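Local coordinates for general secretion pathway protein L (Vibrio parahaemolyticus, PDB 2W7V) that is the periplasmic domain of an inner-membrane component of the type II secretion system and forms a dimer, probably helping to assemble the machinery that exports folded proteins, at residues D7-W13 / V83-Q87; S47-F53 / N76-F82; T20-V24 / Q55-L60. One frame throughout, in Å; residues are numbered along the deposited sequence.

Contact 1. Residues D7-W13 / V83-Q87; sequences DVAMLSW and VLKRQ
This is a helix-on-sheet contact in an alpha+beta, ferredoxin-like fold, probably the circularly permuted form: the first helix, 8-13, lies across the C-terminal end of strand 78-86, an inner strand of the antiparallel sheet. The axes of helix 8-13 and strand 83-86 approach to 8.9 Å at 121°, with the CA atoms of M10 and R86 6.4 Å apart. D7, the N-cap residue (phi/psi -98/91, chi1 t), uses its carboxylate twice: OD1 accepts from the backbone N of M10 at 2.6 Å, the capping bond, while OD2 makes a salt bridge to R86 NE at 3.1 Å. The end of selenomethionine M10 (t, p, p) approaches the strand, its methyl modelled too close to carry a precise distance; L84 also points toward the helix. V41, F64 and Y34 share the burial of M10, so the helix covers several strands, and L11 packs on F32 of the second subunit. W13 (chi1 m) borders the arginine on the exposed side, with CZ3 3.2 Å from R86 CD.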
# COMPACT_ATOMS: atom_id res chain seq x y z
N ASP A 7 -9.85 -7.39 4.98
CA ASP A 7 -10.61 -6.83 3.84
C ASP A 7 -9.95 -6.95 2.48
O ASP A 7 -9.26 -6.01 2.02
CB ASP A 7 -10.96 -5.36 4.04
CG ASP A 7 -11.91 -4.84 2.95
OD1 ASP A 7 -11.63 -5.07 1.76
OD2 ASP A 7 -12.96 -4.21 3.29
N VAL A 8 -10.26 -8.07 1.83
CA VAL A 8 -9.79 -8.44 0.51
C VAL A 8 -10.27 -7.55 -0.65
O VAL A 8 -9.54 -7.40 -1.64
CB VAL A 8 -10.22 -9.90 0.20
CG1 VAL A 8 -10.43 -10.11 -1.28
CG2 VAL A 8 -9.20 -10.88 0.77
N ALA A 9 -11.49 -7.00 -0.57
CA ALA A 9 -11.99 -6.11 -1.64
C ALA A 9 -11.18 -4.81 -1.72
O ALA A 9 -10.75 -4.39 -2.78
CB ALA A 9 -13.47 -5.81 -1.47
N MSE A 10 -10.91 -4.21 -0.58
CA MSE A 10 -9.99 -3.08 -0.55
C MSE A 10 -8.56 -3.44 -1.00
O MSE A 10 -7.92 -2.68 -1.70
CB MSE A 10 -9.98 -2.46 0.85
CG MSE A 10 -9.12 -1.21 0.92
SE MSE A 10 -9.74 0.37 -0.10
CE MSE A 10 -11.36 0.69 0.87
N LEU A 11 -8.07 -4.61 -0.61
CA LEU A 11 -6.77 -5.07 -1.08
C LEU A 11 -6.73 -5.14 -2.61
O LEU A 11 -5.79 -4.70 -3.23
CB LEU A 11 -6.44 -6.43 -0.45
CG LEU A 11 -5.01 -6.95 -0.60
CD1 LEU A 11 -4.03 -5.97 -0.02
CD2 LEU A 11 -4.90 -8.28 0.12
N SER A 12 -7.77 -5.67 -3.22
CA SER A 12 -7.84 -5.73 -4.66
C SER A 12 -7.85 -4.36 -5.33
O SER A 12 -7.05 -4.13 -6.26
CB SER A 12 -9.05 -6.55 -5.10
OG SER A 12 -8.97 -7.87 -4.59
N TRP A 13 -8.70 -3.45 -4.84
CA TRP A 13 -8.94 -2.15 -5.49
C TRP A 13 -7.80 -1.16 -5.22
O TRP A 13 -7.58 -0.23 -5.98
CB TRP A 13 -10.28 -1.51 -5.04
CG TRP A 13 -11.53 -2.39 -5.08
CD1 TRP A 13 -11.79 -3.43 -5.93
CD2 TRP A 13 -12.69 -2.27 -4.24
NE1 TRP A 13 -13.04 -3.97 -5.66
CE2 TRP A 13 -13.60 -3.27 -4.63
CE3 TRP A 13 -13.04 -1.40 -3.19
CZ2 TRP A 13 -14.83 -3.43 -4.01
CZ3 TRP A 13 -14.26 -1.56 -2.58
CH2 TRP A 13 -15.15 -2.57 -2.99
N VAL A 83 -7.89 9.33 3.84
CA VAL A 83 -8.30 8.03 4.33
C VAL A 83 -9.36 7.50 3.36
O VAL A 83 -10.30 8.18 3.06
CB VAL A 83 -8.89 8.13 5.74
CG1 VAL A 83 -9.34 6.77 6.21
CG2 VAL A 83 -7.82 8.68 6.70
N LEU A 84 -9.13 6.30 2.83
CA LEU A 84 -10.07 5.63 1.95
C LEU A 84 -10.68 4.44 2.67
O LEU A 84 -9.97 3.67 3.31
CB LEU A 84 -9.34 5.08 0.71
CG LEU A 84 -8.41 6.00 -0.06
CD1 LEU A 84 -7.85 5.29 -1.32
CD2 LEU A 84 -9.13 7.28 -0.41
N LYS A 85 -11.98 4.28 2.49
CA LYS A 85 -12.73 3.09 2.86
C LYS A 85 -13.57 2.68 1.66
O LYS A 85 -13.73 3.44 0.70
CB LYS A 85 -13.64 3.41 4.05
CG LYS A 85 -12.91 3.97 5.27
CD LYS A 85 -13.86 4.70 6.24
CE LYS A 85 -13.06 5.52 7.27
NZ LYS A 85 -13.88 6.07 8.37
N ARG A 86 -14.11 1.47 1.71
CA ARG A 86 -14.89 0.93 0.58
C ARG A 86 -16.16 1.78 0.24
O ARG A 86 -16.84 2.21 1.15
CB ARG A 86 -15.32 -0.52 0.87
CG ARG A 86 -14.16 -1.51 0.97
CD ARG A 86 -14.49 -2.87 0.35
NE ARG A 86 -15.29 -3.69 1.25
CZ ARG A 86 -16.14 -4.65 0.88
NH1 ARG A 86 -16.37 -4.92 -0.41
NH2 ARG A 86 -16.80 -5.33 1.81
N GLN A 87 -16.39 2.02 -1.07
CA GLN A 87 -17.61 2.63 -1.72
C GLN A 87 -17.40 3.99 -2.45
O GLN A 87 -18.21 4.41 -3.33
CB GLN A 87 -18.81 2.72 -0.78
CG GLN A 87 -19.48 1.41 -0.46
CD GLN A 87 -20.59 1.61 0.55
OE1 GLN A 87 -20.35 2.17 1.63
NE2 GLN A 87 -21.82 1.21 0.20

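Contact 2. Residues S47-F53 / N76-F82; sequences SSDFQPF and NVVMGSF
Strand 40-47 ends here against strand 78-86, in the strand-to-helix connection of the alpha+beta fold; an ST turn and an Asp cap carry the chain into helix 51-61. S47 and V78 form an antiparallel hydrogen-bonded pair, CA atoms 5.2 Å apart, with both backbone bonds made: S47 N to V78 O, 3.0 Å and 156°, and V78 N to S47 O, 2.8 Å and 164°. S47 (phi/psi -149/176, chi1 t) closes the ST turn, its OG accepting from D49 N at 3.2 Å; the same hydroxyl is also bonded to the D26 carbonyl. D49 (chi1 t) caps the following turn through OD2, which accepts weakly from Q51 N at 3.4 Å. V78 CG2 lies 3.7 Å from D49 CA. The F53 ring (chi1 m) packs over the G80 backbone, CZ to G80 N 3.6 Å, and makes apolar contacts, CE2 to V78 CG1 and CD1 to F82 CZ, both 4.0 Å. F53 also meets L71 of strand 64-73, and F82 packs on A56 and L60, seating helix 51-61 on the sheet.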
# COMPACT_ATOMS: atom_id res chain seq x y z
N SER A 47 2.42 18.54 -2.42
CA SER A 47 2.35 19.28 -3.65
C SER A 47 2.94 20.65 -3.39
O SER A 47 3.33 20.95 -2.28
CB SER A 47 0.88 19.41 -4.03
OG SER A 47 0.70 20.10 -5.25
N SER A 48 3.02 21.45 -4.46
CA SER A 48 3.35 22.88 -4.39
C SER A 48 2.11 23.75 -4.13
O SER A 48 2.23 24.94 -3.86
CB SER A 48 4.01 23.33 -5.70
OG SER A 48 3.11 23.21 -6.80
N ASP A 49 0.94 23.15 -4.19
CA ASP A 49 -0.32 23.87 -4.05
C ASP A 49 -1.46 22.98 -3.56
O ASP A 49 -1.31 21.78 -3.50
CB ASP A 49 -0.68 24.46 -5.41
CG ASP A 49 -1.84 25.43 -5.34
OD1 ASP A 49 -1.90 26.27 -4.38
OD2 ASP A 49 -2.70 25.32 -6.23
N PHE A 50 -2.60 23.57 -3.24
CA PHE A 50 -3.78 22.82 -2.78
C PHE A 50 -4.57 22.10 -3.90
O PHE A 50 -5.25 21.09 -3.65
CB PHE A 50 -4.72 23.77 -2.03
CG PHE A 50 -5.52 24.70 -2.92
CD1 PHE A 50 -6.78 24.32 -3.41
CD2 PHE A 50 -5.04 25.95 -3.24
CE1 PHE A 50 -7.49 25.14 -4.21
CE2 PHE A 50 -5.78 26.80 -4.05
CZ PHE A 50 -6.98 26.40 -4.53
N GLN A 51 -4.45 22.60 -5.12
CA GLN A 51 -5.33 22.22 -6.19
C GLN A 51 -5.22 20.73 -6.59
O GLN A 51 -6.24 20.14 -6.92
CB GLN A 51 -5.03 23.12 -7.37
CG GLN A 51 -6.17 23.40 -8.26
CD GLN A 51 -6.07 24.82 -8.85
OE1 GLN A 51 -5.82 25.80 -8.13
NE2 GLN A 51 -6.25 24.92 -10.17
N PRO A 52 -3.99 20.15 -6.63
CA PRO A 52 -3.81 18.72 -6.76
C PRO A 52 -4.50 17.84 -5.73
O PRO A 52 -4.94 16.75 -6.08
CB PRO A 52 -2.29 18.58 -6.72
CG PRO A 52 -1.82 19.82 -7.41
CD PRO A 52 -2.68 20.83 -6.69
N PHE A 53 -4.62 18.31 -4.49
CA PHE A 53 -5.44 17.64 -3.49
C PHE A 53 -6.95 17.62 -3.83
O PHE A 53 -7.63 16.61 -3.60
CB PHE A 53 -5.20 18.27 -2.12
CG PHE A 53 -3.83 17.94 -1.55
CD1 PHE A 53 -3.62 16.78 -0.85
CD2 PHE A 53 -2.74 18.79 -1.77
CE1 PHE A 53 -2.35 16.48 -0.34
CE2 PHE A 53 -1.48 18.46 -1.27
CZ PHE A 53 -1.29 17.32 -0.56
N ASN A 76 8.40 25.28 0.68
CA ASN A 76 7.09 25.80 0.26
C ASN A 76 6.18 24.66 -0.24
O ASN A 76 5.69 24.68 -1.37
CB ASN A 76 7.29 26.87 -0.83
CG ASN A 76 6.42 28.12 -0.63
OD1 ASN A 76 5.52 28.16 0.21
ND2 ASN A 76 6.72 29.15 -1.40
N VAL A 77 5.97 23.67 0.62
CA VAL A 77 5.28 22.43 0.28
C VAL A 77 3.96 22.36 1.03
O VAL A 77 3.89 22.72 2.22
CB VAL A 77 6.12 21.19 0.68
CG1 VAL A 77 5.65 19.93 -0.02
CG2 VAL A 77 7.60 21.40 0.34
N VAL A 78 2.92 21.91 0.34
CA VAL A 78 1.61 21.66 0.95
C VAL A 78 1.52 20.15 1.28
O VAL A 78 1.83 19.31 0.43
CB VAL A 78 0.46 22.08 0.02
CG1 VAL A 78 -0.86 21.90 0.72
CG2 VAL A 78 0.66 23.58 -0.47
N MSE A 79 1.16 19.82 2.51
CA MSE A 79 1.18 18.45 2.95
C MSE A 79 -0.20 18.07 3.44
O MSE A 79 -0.82 18.80 4.18
CB MSE A 79 2.19 18.29 4.09
CG MSE A 79 3.60 18.65 3.71
SE MSE A 79 4.84 18.42 5.25
CE MSE A 79 4.73 16.45 5.33
N GLY A 80 -0.68 16.91 3.00
CA GLY A 80 -1.95 16.41 3.50
C GLY A 80 -2.08 14.93 3.37
O GLY A 80 -1.14 14.23 3.04
N SER A 81 -3.31 14.46 3.57
CA SER A 81 -3.58 13.06 3.64
C SER A 81 -4.99 12.76 3.24
O SER A 81 -5.82 13.66 3.13
CB SER A 81 -3.34 12.55 5.06
OG SER A 81 -4.21 13.22 5.93
N PHE A 82 -5.22 11.45 3.03
CA PHE A 82 -6.51 10.91 2.67
C PHE A 82 -6.67 9.60 3.40
O PHE A 82 -5.71 8.85 3.54
CB PHE A 82 -6.54 10.59 1.19
CG PHE A 82 -6.49 11.77 0.31
CD1 PHE A 82 -7.56 12.60 0.22
CD2 PHE A 82 -5.36 12.03 -0.45
CE1 PHE A 82 -7.51 13.71 -0.58
CE2 PHE A 82 -5.32 13.17 -1.28
CZ PHE A 82 -6.39 13.99 -1.33

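Contact 3. Residues T20-V24 / Q55-L60; sequences TLGQV and QARVKL. With EDO (1,2-ethanediol), chain C.
The end of helix 17-22, through T20 and L21, and the turn after it, through V24, pack on helix 51-61 above the sheet. Nearest CA pairs are V24-A56 at 6.4 Å and T20-K59 at 7.4 Å. V24 (phi/psi -92/112, chi1 t) points toward the helix and sets CG2 4.1 Å from A56 CB; the small alanine allows this close approach. L21 (m, t) and L60 (m, t) both leave their backbones sideways, yet their tips converge, CD2 to CD2 at 4.1 Å. T20, chi1 m, lays CG2 4.1 Å from K59 CB, while its OG1 bonds to the A16 carbonyl. K59 (m, t, t, m) lies over V24, its CE 4.0 Å from V24 CG2, and turns at chi4. A 1,2-ethanediol, probably from the crystallisation liquor, donates through O1 to G22 O at 2.6 Å. Chemically, the contact is an aliphatic seam bordered by the long polar side chains of Q23, Q55 and K59, consistent with plain packing of a helix end and its following turn on a second helix.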
# COMPACT_ATOMS: atom_id res chain seq x y z
N THR A 20 -4.25 5.85 -10.43
CA THR A 20 -5.17 6.96 -10.25
C THR A 20 -4.49 8.22 -9.75
O THR A 20 -4.71 9.30 -10.32
CB THR A 20 -6.36 6.57 -9.33
OG1 THR A 20 -6.98 5.40 -9.85
CG2 THR A 20 -7.39 7.70 -9.23
N LEU A 21 -3.69 8.09 -8.70
CA LEU A 21 -2.97 9.23 -8.13
C LEU A 21 -1.96 9.74 -9.13
O LEU A 21 -1.64 10.90 -9.17
CB LEU A 21 -2.28 8.89 -6.79
CG LEU A 21 -3.17 8.38 -5.64
CD1 LEU A 21 -2.33 7.62 -4.62
CD2 LEU A 21 -3.96 9.48 -5.00
N GLY A 22 -1.46 8.82 -9.94
CA GLY A 22 -0.56 9.15 -11.02
C GLY A 22 -1.12 10.11 -12.04
O GLY A 22 -0.36 10.83 -12.62
N GLN A 23 -2.45 10.14 -12.24
CA GLN A 23 -3.08 11.08 -13.19
C GLN A 23 -3.01 12.53 -12.70
O GLN A 23 -3.23 13.44 -13.48
CB GLN A 23 -4.57 10.77 -13.40
CG GLN A 23 -4.96 9.36 -13.85
CD GLN A 23 -6.48 9.09 -13.81
OE1 GLN A 23 -6.92 8.05 -13.31
NE2 GLN A 23 -7.28 10.02 -14.34
N VAL A 24 -2.76 12.75 -11.40
CA VAL A 24 -2.80 14.08 -10.79
C VAL A 24 -1.41 14.70 -10.84
O VAL A 24 -0.49 14.19 -10.21
CB VAL A 24 -3.30 14.01 -9.28
CG1 VAL A 24 -3.24 15.35 -8.64
CG2 VAL A 24 -4.73 13.41 -9.19
N GLN A 55 -8.14 17.71 -6.90
CA GLN A 55 -8.23 16.81 -8.04
C GLN A 55 -8.15 15.38 -7.60
O GLN A 55 -8.89 14.55 -8.07
CB GLN A 55 -7.10 17.10 -9.01
CG GLN A 55 -7.17 18.54 -9.54
CD GLN A 55 -6.18 18.81 -10.63
OE1 GLN A 55 -5.23 18.03 -10.85
NE2 GLN A 55 -6.38 19.95 -11.34
N ALA A 56 -7.25 15.10 -6.66
CA ALA A 56 -7.10 13.76 -6.12
C ALA A 56 -8.36 13.33 -5.34
O ALA A 56 -8.85 12.25 -5.58
CB ALA A 56 -5.85 13.65 -5.25
N ARG A 57 -8.88 14.17 -4.44
CA ARG A 57 -10.09 13.82 -3.70
C ARG A 57 -11.22 13.47 -4.61
O ARG A 57 -11.89 12.49 -4.37
CB ARG A 57 -10.56 14.93 -2.78
CG ARG A 57 -11.63 14.44 -1.74
CD ARG A 57 -12.55 15.56 -1.29
NE ARG A 57 -11.71 16.72 -1.20
CZ ARG A 57 -11.87 17.87 -1.84
NH1 ARG A 57 -12.94 18.19 -2.55
NH2 ARG A 57 -10.91 18.74 -1.67
N VAL A 58 -11.46 14.28 -5.64
CA VAL A 58 -12.57 14.08 -6.54
C VAL A 58 -12.41 12.76 -7.31
O VAL A 58 -13.37 12.03 -7.47
CB VAL A 58 -12.69 15.25 -7.56
CG1 VAL A 58 -13.57 14.84 -8.74
CG2 VAL A 58 -13.22 16.55 -6.86
N LYS A 59 -11.22 12.47 -7.77
CA LYS A 59 -10.97 11.20 -8.43
C LYS A 59 -11.13 9.98 -7.51
O LYS A 59 -11.71 8.98 -7.89
CB LYS A 59 -9.57 11.19 -9.02
CG LYS A 59 -9.34 12.18 -10.15
CD LYS A 59 -8.05 11.80 -10.91
CE LYS A 59 -7.59 12.85 -11.93
NZ LYS A 59 -8.30 12.72 -13.21
N LEU A 60 -10.58 10.05 -6.31
CA LEU A 60 -10.72 8.96 -5.35
C LEU A 60 -12.19 8.73 -4.97
O LEU A 60 -12.62 7.61 -4.78
CB LEU A 60 -9.87 9.25 -4.09
CG LEU A 60 -8.36 9.33 -4.36
CD1 LEU A 60 -7.65 9.84 -3.09
CD2 LEU A 60 -7.79 8.02 -4.85
C1 EDO C . 2.09 12.87 -10.59
O1 EDO C . 1.45 12.44 -11.77
C2 EDO C . 1.95 11.74 -9.58
O2 EDO C . 0.74 11.77 -8.84

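How the contacts relate
From the N terminus, helix 8-13 leads into helix 17-22, and then the chain runs through strands 28-35 and 40-47 to helix 51-61. Contact 3 closes the first loop, joining the end of helix 17-22 to helix 51-61. Contact 2 brings the end of strand 40-47 and the start of helix 51-61 to strand 78-86; its segments alternate with those of contact 3, so these loops cross. The two meet where F82 packs on A56, R57 and L60. Contact 1 encloses both, linking the first helix to the end of strand 78-86. Contacts 1 and 2 therefore use opposite ends of one strand, centres 23 Å apart, while L84 packing on L60 connects contacts 1 and 3.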